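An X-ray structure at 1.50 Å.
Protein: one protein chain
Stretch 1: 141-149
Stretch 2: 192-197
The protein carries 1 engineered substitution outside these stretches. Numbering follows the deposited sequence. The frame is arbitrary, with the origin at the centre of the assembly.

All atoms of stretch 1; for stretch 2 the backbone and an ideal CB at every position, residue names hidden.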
ATOM      1  N   ARG A 141     -17.234 -15.176   1.626  1.00 33.91           N
ATOM      2  CA  ARG A 141     -18.053 -15.985   2.494  1.00 35.37           C
ATOM      3  C   ARG A 141     -18.224 -15.407   3.879  1.00 30.46           C
ATOM      4  O   ARG A 141     -18.943 -15.977   4.678  1.00 34.80           O
ATOM      5  CB  ARG A 141     -17.412 -17.378   2.611  1.00 36.40           C
ATOM      6  CG  ARG A 141     -17.436 -18.157   1.296  1.00 42.15           C
ATOM      7  CD  ARG A 141     -16.670 -19.460   1.387  1.00 52.11           C
ATOM      8  NE  ARG A 141     -16.459 -20.020   0.048  1.00 61.16           N
ATOM      9  CZ  ARG A 141     -15.596 -20.994  -0.264  1.00 66.39           C
ATOM     10  NH1 ARG A 141     -14.828 -21.569   0.658  1.00 57.22           N
ATOM     11  NH2 ARG A 141     -15.506 -21.407  -1.520  1.00 77.10           N
ATOM     12  N   ASN A 142     -17.537 -14.288   4.172  1.00 28.52           N
ATOM     13  CA  ASN A 142     -17.611 -13.698   5.524  1.00 27.75           C
ATOM     14  C   ASN A 142     -18.980 -13.170   5.816  1.00 35.00           C
ATOM     15  O   ASN A 142     -19.467 -12.323   5.087  1.00 42.92           O
ATOM     16  CB  ASN A 142     -16.582 -12.575   5.710  1.00 29.30           C
ATOM     17  CG  ASN A 142     -15.179 -13.074   5.855  1.00 26.59           C
ATOM     18  OD1 ASN A 142     -14.961 -14.226   6.230  1.00 26.94           O
ATOM     19  ND2 ASN A 142     -14.166 -12.145   5.636  1.00 21.17           N
ATOM     20  N   SER A 143     -19.574 -13.639   6.903  1.00 36.13           N
ATOM     21  CA  SER A 143     -20.892 -13.133   7.356  1.00 39.07           C
ATOM     22  C   SER A 143     -20.852 -12.974   8.862  1.00 37.26           C
ATOM     23  O   SER A 143     -21.679 -13.505   9.598  1.00 59.73           O
ATOM     24  CB  SER A 143     -22.009 -14.066   6.958  1.00 47.88           C
ATOM     25  OG  SER A 143     -21.572 -15.343   7.250  1.00 58.57           O
ATOM     26  N   PHE A 144     -19.878 -12.220   9.302  1.00 30.95           N
ATOM     27  CA  PHE A 144     -19.763 -11.754  10.689  1.00 30.53           C
ATOM     28  C   PHE A 144     -19.558 -10.255  10.629  1.00 29.14           C
ATOM     29  O   PHE A 144     -19.278  -9.709   9.560  1.00 30.12           O
ATOM     30  CB  PHE A 144     -18.619 -12.435  11.468  1.00 29.52           C
ATOM     31  CG  PHE A 144     -17.249 -12.117  10.955  1.00 30.52           C
ATOM     32  CD1 PHE A 144     -16.650 -12.898   9.948  1.00 28.32           C
ATOM     33  CD2 PHE A 144     -16.572 -11.003  11.430  1.00 32.04           C
ATOM     34  CE1 PHE A 144     -15.405 -12.557   9.442  1.00 29.75           C
ATOM     35  CE2 PHE A 144     -15.310 -10.695  10.967  1.00 29.09           C
ATOM     36  CZ  PHE A 144     -14.715 -11.460   9.989  1.00 25.38           C
ATOM     37  N   ARG A 145     -19.624  -9.620  11.780  1.00 29.55           N
ATOM     38  CA  ARG A 145     -19.492  -8.181  11.853  1.00 29.10           C
ATOM     39  C   ARG A 145     -18.615  -7.824  13.055  1.00 25.35           C
ATOM     40  O   ARG A 145     -18.959  -8.192  14.187  1.00 31.49           O
ATOM     41  CB  ARG A 145     -20.875  -7.564  12.006  1.00 37.81           C
ATOM     42  CG  ARG A 145     -20.934  -6.062  12.124  1.00 41.90           C
ATOM     43  CD  ARG A 145     -22.383  -5.620  12.294  1.00 48.81           C
ATOM     44  NE  ARG A 145     -22.529  -4.167  12.286  1.00 50.16           N
ATOM     45  CZ  ARG A 145     -22.291  -3.371  13.334  1.00 51.27           C
ATOM     46  NH1 ARG A 145     -21.874  -3.876  14.494  1.00 49.78           N
ATOM     47  NH2 ARG A 145     -22.457  -2.051  13.219  1.00 51.91           N
ATOM     48  N   PHE A 146     -17.496  -7.147  12.835  1.00 25.07           N
ATOM     49  CA  PHE A 146     -16.732  -6.579  13.933  1.00 24.57           C
ATOM     50  C   PHE A 146     -17.621  -5.445  14.538  1.00 24.01           C
ATOM     51  O   PHE A 146     -18.284  -4.692  13.807  1.00 24.82           O
ATOM     52  CB  PHE A 146     -15.387  -5.962  13.450  1.00 23.55           C
ATOM     53  CG  PHE A 146     -14.322  -6.970  13.065  1.00 23.69           C
ATOM     54  CD1 PHE A 146     -13.680  -7.731  14.050  1.00 23.67           C
ATOM     55  CD2 PHE A 146     -13.913  -7.145  11.728  1.00 22.57           C
ATOM     56  CE1 PHE A 146     -12.680  -8.618  13.712  1.00 27.09           C
ATOM     57  CE2 PHE A 146     -12.910  -8.065  11.424  1.00 22.25           C
ATOM     58  CZ  PHE A 146     -12.311  -8.790  12.405  1.00 23.13           C
ATOM     59  N   PRO A 147     -17.611  -5.302  15.873  1.00 25.93           N
ATOM     60  CA  PRO A 147     -18.288  -4.134  16.465  1.00 26.86           C
ATOM     61  C   PRO A 147     -17.643  -2.837  16.068  1.00 26.22           C
ATOM     62  O   PRO A 147     -16.442  -2.787  15.785  1.00 25.97           O
ATOM     63  CB  PRO A 147     -18.136  -4.353  17.982  1.00 32.44           C
ATOM     64  CG  PRO A 147     -17.005  -5.311  18.150  1.00 39.18           C
ATOM     65  CD  PRO A 147     -16.836  -6.086  16.866  1.00 27.77           C
ATOM     66  N   ASP A 148     -18.421  -1.755  16.042  1.00 26.93           N
ATOM     67  CA  ASP A 148     -17.787  -0.458  15.946  1.00 25.84           C
ATOM     68  C   ASP A 148     -16.793  -0.250  17.096  1.00 24.20           C
ATOM     69  O   ASP A 148     -17.067  -0.580  18.264  1.00 27.94           O
ATOM     70  CB  ASP A 148     -18.827   0.664  16.042  1.00 28.75           C
ATOM     71  CG  ASP A 148     -19.795   0.711  14.859  1.00 29.43           C
ATOM     72  OD1 ASP A 148     -19.457   0.272  13.742  1.00 28.77           O
ATOM     73  OD2 ASP A 148     -20.927   1.215  15.081  1.00 37.01           O
ATOM     74  N   ASN A 149     -15.639   0.288  16.735  1.00 24.72           N
ATOM     75  CA  ASN A 149     -14.599   0.616  17.694  1.00 24.93           C
ATOM     76  C   ASN A 149     -13.690   1.692  17.146  1.00 23.98           C
ATOM     77  O   ASN A 149     -12.668   1.413  16.560  1.00 24.15           O
ATOM     78  CB  ASN A 149     -13.794  -0.639  18.022  1.00 25.42           C
ATOM     79  CG  ASN A 149     -13.003  -0.501  19.310  1.00 26.16           C
ATOM     80  OD1 ASN A 149     -12.676   0.616  19.764  1.00 26.34           O
ATOM     81  ND2 ASN A 149     -12.678  -1.639  19.894  1.00 27.22           N
ATOM     82  N   UNK A 192     -15.718  -3.601   4.318  1.00 19.38           N
ATOM     83  CA  UNK A 192     -17.107  -3.234   4.491  1.00 21.52           C
ATOM     84  C   UNK A 192     -17.970  -4.439   4.881  1.00 21.51           C
ATOM     85  O   UNK A 192     -18.901  -4.311   5.703  1.00 23.67           O
ATOM     86  CB  UNK A 192     -17.639  -2.597   3.206  1.00 21.52           C
ATOM     87  N   UNK A 193     -17.695  -5.602   4.270  1.00 21.09           N
ATOM     88  CA  UNK A 193     -18.464  -6.832   4.534  1.00 24.69           C
ATOM     89  C   UNK A 193     -18.522  -7.190   6.012  1.00 23.01           C
ATOM     90  O   UNK A 193     -19.499  -7.830   6.460  1.00 25.99           O
ATOM     91  CB  UNK A 193     -17.859  -8.003   3.758  1.00 24.69           C
ATOM     92  N   UNK A 194     -17.456  -6.832   6.737  1.00 21.24           N
ATOM     93  CA  UNK A 194     -17.334  -7.202   8.145  1.00 23.06           C
ATOM     94  C   UNK A 194     -17.330  -5.978   9.086  1.00 21.51           C
ATOM     95  O   UNK A 194     -16.975  -6.084  10.271  1.00 22.44           O
ATOM     96  CB  UNK A 194     -16.054  -8.014   8.349  1.00 23.06           C
ATOM     97  N   UNK A 195     -17.712  -4.818   8.553  1.00 21.73           N
ATOM     98  CA  UNK A 195     -17.805  -3.569   9.343  1.00 21.63           C
ATOM     99  C   UNK A 195     -16.474  -3.124   9.911  1.00 21.61           C
ATOM    100  O   UNK A 195     -16.450  -2.484  10.935  1.00 26.18           O
ATOM    101  CB  UNK A 195     -18.799  -3.746  10.493  1.00 21.63           C
ATOM    102  N   UNK A 196     -15.376  -3.449   9.226  1.00 20.89           N
ATOM    103  CA  UNK A 196     -14.062  -2.997   9.647  1.00 21.17           C
ATOM    104  C   UNK A 196     -13.736  -1.646   9.037  1.00 20.58           C
ATOM    105  O   UNK A 196     -13.989  -1.419   7.850  1.00 21.28           O
ATOM    106  CB  UNK A 196     -12.994  -4.024   9.265  1.00 21.17           C
ATOM    107  N   UNK A 197     -13.139  -0.768   9.844  1.00 21.27           N
ATOM    108  CA  UNK A 197     -12.650   0.517   9.341  1.00 20.83           C
ATOM    109  C   UNK A 197     -11.133   0.464   9.398  1.00 19.31           C
ATOM    110  O   UNK A 197     -10.558  -0.278  10.183  1.00 22.84           O
ATOM    111  CB  UNK A 197     -13.200   1.695  10.147  1.00 20.83           C
TER

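Position 192 lies in a helix that begins earlier in the chain. Nothing of stretch 1 comes within 5.5 Å of its ideal CB. Stretch 1 therefore sets no demand here, and most side chains would do. The deposited residue is Lys192, extended with all four chi angles t. It makes no contact with stretch 1. Its backbone O accepts a hydrogen bond from the N of residue 195 at 3.1 Å, which closes a turn.

At position 193 CA-to-CB points toward stretch 1. The nearest atom to the ideal CB is Asn142 O, at 4.8 Å, so there is room for a longer chain. The Asn142 amide offers a donor, ND2. A polar or acidic side chain would suit, and so would a plain aliphatic one. The residue is Glu193, with chi1 m and chi2 t. It forms no direct hydrogen bond to stretch 1. A water joins the two instead: it accepts from Asn142 ND2 at 2.9 Å and donates to Glu193 OE1 at 2.8 Å.

At position 194 CA-to-CB runs sideways, and the rings of Phe144 and Phe146 both lie close to the ideal CB. The ideal CB is 3.8 Å from Phe144 CE2 and 4.1 Å from Phe146 CD2. This is an apolar site with close walls, suited to a compact aliphatic side chain such as Val, Ile or Ala. The backbone O faces Phe146 N whatever the side chain. The residue is Val194, chi1 m. CG1 sits over one face of the Phe144 ring in a CH-pi contact, 3.8 Å from the centroid, and also reaches Asn142 CB at 3.7 Å. CG2 packs against Phe146 CD2 at 3.8 Å. Phe146 N donates to Val194 O at 2.8 Å, and Val194 CA makes a CA-H...O contact of 3.5 Å with Phe144 O.

Position 195 has phi/psi of 63/29, a left-handed conformation that favours Gly, Asn or Asp. CA-to-CB points toward stretch 1. The ideal CB is 3.5 Å from Phe146 O and 5.2 Å from Asp148 OD1. Two acceptors in reach call for a donor, which favours Asn over Asp; Gly would leave both without a side-chain partner from here. The residue is Asn195. Its ND2 donates to Phe146 O at 2.8 Å and to Asp148 OD1 at 3.0 Å, both nearly straight. ND2 also lies over one face of the Arg145 guanidinium, without a hydrogen bond. One water donates to both Asn195 OD1 and Asp148 OD1; another links Asn195 O to Pro147 O.

At position 196 CA-to-CB runs sideways, and the ideal CB is 4.1 Å from Phe146 CD2. A small apolar side chain suits it. The residue is Ala196, whose CB touches Phe146 CD2 at 4.1 Å.

Position 197 has nothing of stretch 1 within 5.5 Å of its ideal CB. A long side chain could still approach the Asp148 carboxylate, and a basic one would match its charge. The residue is Lys197. Its end comes nearer, and a water accepts from Lys197 NZ at 2.9 Å and donates to Asp148 OD1 at 2.8 Å.

Stretch 2 (192-197) KEVNAK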
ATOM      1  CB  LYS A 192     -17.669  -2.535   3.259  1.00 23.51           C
ATOM      2  CG  LYS A 192     -19.088  -2.012   3.451  1.00 26.81           C
ATOM      3  CD  LYS A 192     -19.559  -1.225   2.236  1.00 33.24           C
ATOM      4  CE  LYS A 192     -21.003  -0.794   2.455  1.00 42.92           C
ATOM      5  NZ  LYS A 192     -21.671  -0.246   1.243  1.00 50.92           N
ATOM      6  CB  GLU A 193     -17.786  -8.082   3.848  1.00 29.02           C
ATOM      7  CG  GLU A 193     -17.987  -8.154   2.422  1.00 34.78           C
ATOM      8  CD  GLU A 193     -17.207  -9.287   1.758  1.00 30.84           C
ATOM      9  OE1 GLU A 193     -16.129  -9.858   2.207  1.00 27.87           O
ATOM     10  OE2 GLU A 193     -17.671  -9.532   0.692  1.00 37.79           O
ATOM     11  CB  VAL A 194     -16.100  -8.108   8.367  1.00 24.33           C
ATOM     12  CG1 VAL A 194     -16.234  -9.391   7.562  1.00 26.11           C
ATOM     13  CG2 VAL A 194     -14.790  -7.368   8.053  1.00 23.05           C
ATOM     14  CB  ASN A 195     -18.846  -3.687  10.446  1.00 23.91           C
ATOM     15  CG  ASN A 195     -19.147  -2.375  11.121  1.00 25.40           C
ATOM     16  OD1 ASN A 195     -19.363  -1.366  10.452  1.00 27.44           O
ATOM     17  ND2 ASN A 195     -19.145  -2.366  12.453  1.00 26.21           N
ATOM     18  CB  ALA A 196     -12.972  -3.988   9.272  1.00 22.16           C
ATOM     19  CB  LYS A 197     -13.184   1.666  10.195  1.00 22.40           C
ATOM     20  CG  LYS A 197     -14.698   1.727  10.249  1.00 23.71           C
ATOM     21  CD  LYS A 197     -15.309   1.997   8.886  1.00 24.24           C
ATOM     22  CE  LYS A 197     -16.828   2.179   8.985  1.00 27.36           C
ATOM     23  NZ  LYS A 197     -17.535   0.950   9.500  1.00 27.69           N
TER
HETATM   24  O   HOH W   1     -14.218  -9.647   4.209  1.00 22.36           O
HETATM   25  O   HOH W   2     -15.532  -1.975  13.362  1.00 31.81           O
HETATM   26  O   HOH W   3     -17.206   1.101  12.383  1.00 32.62           O
HETATM   27  O   HOH W   4     -20.998   0.652  11.388  1.00 44.34           O
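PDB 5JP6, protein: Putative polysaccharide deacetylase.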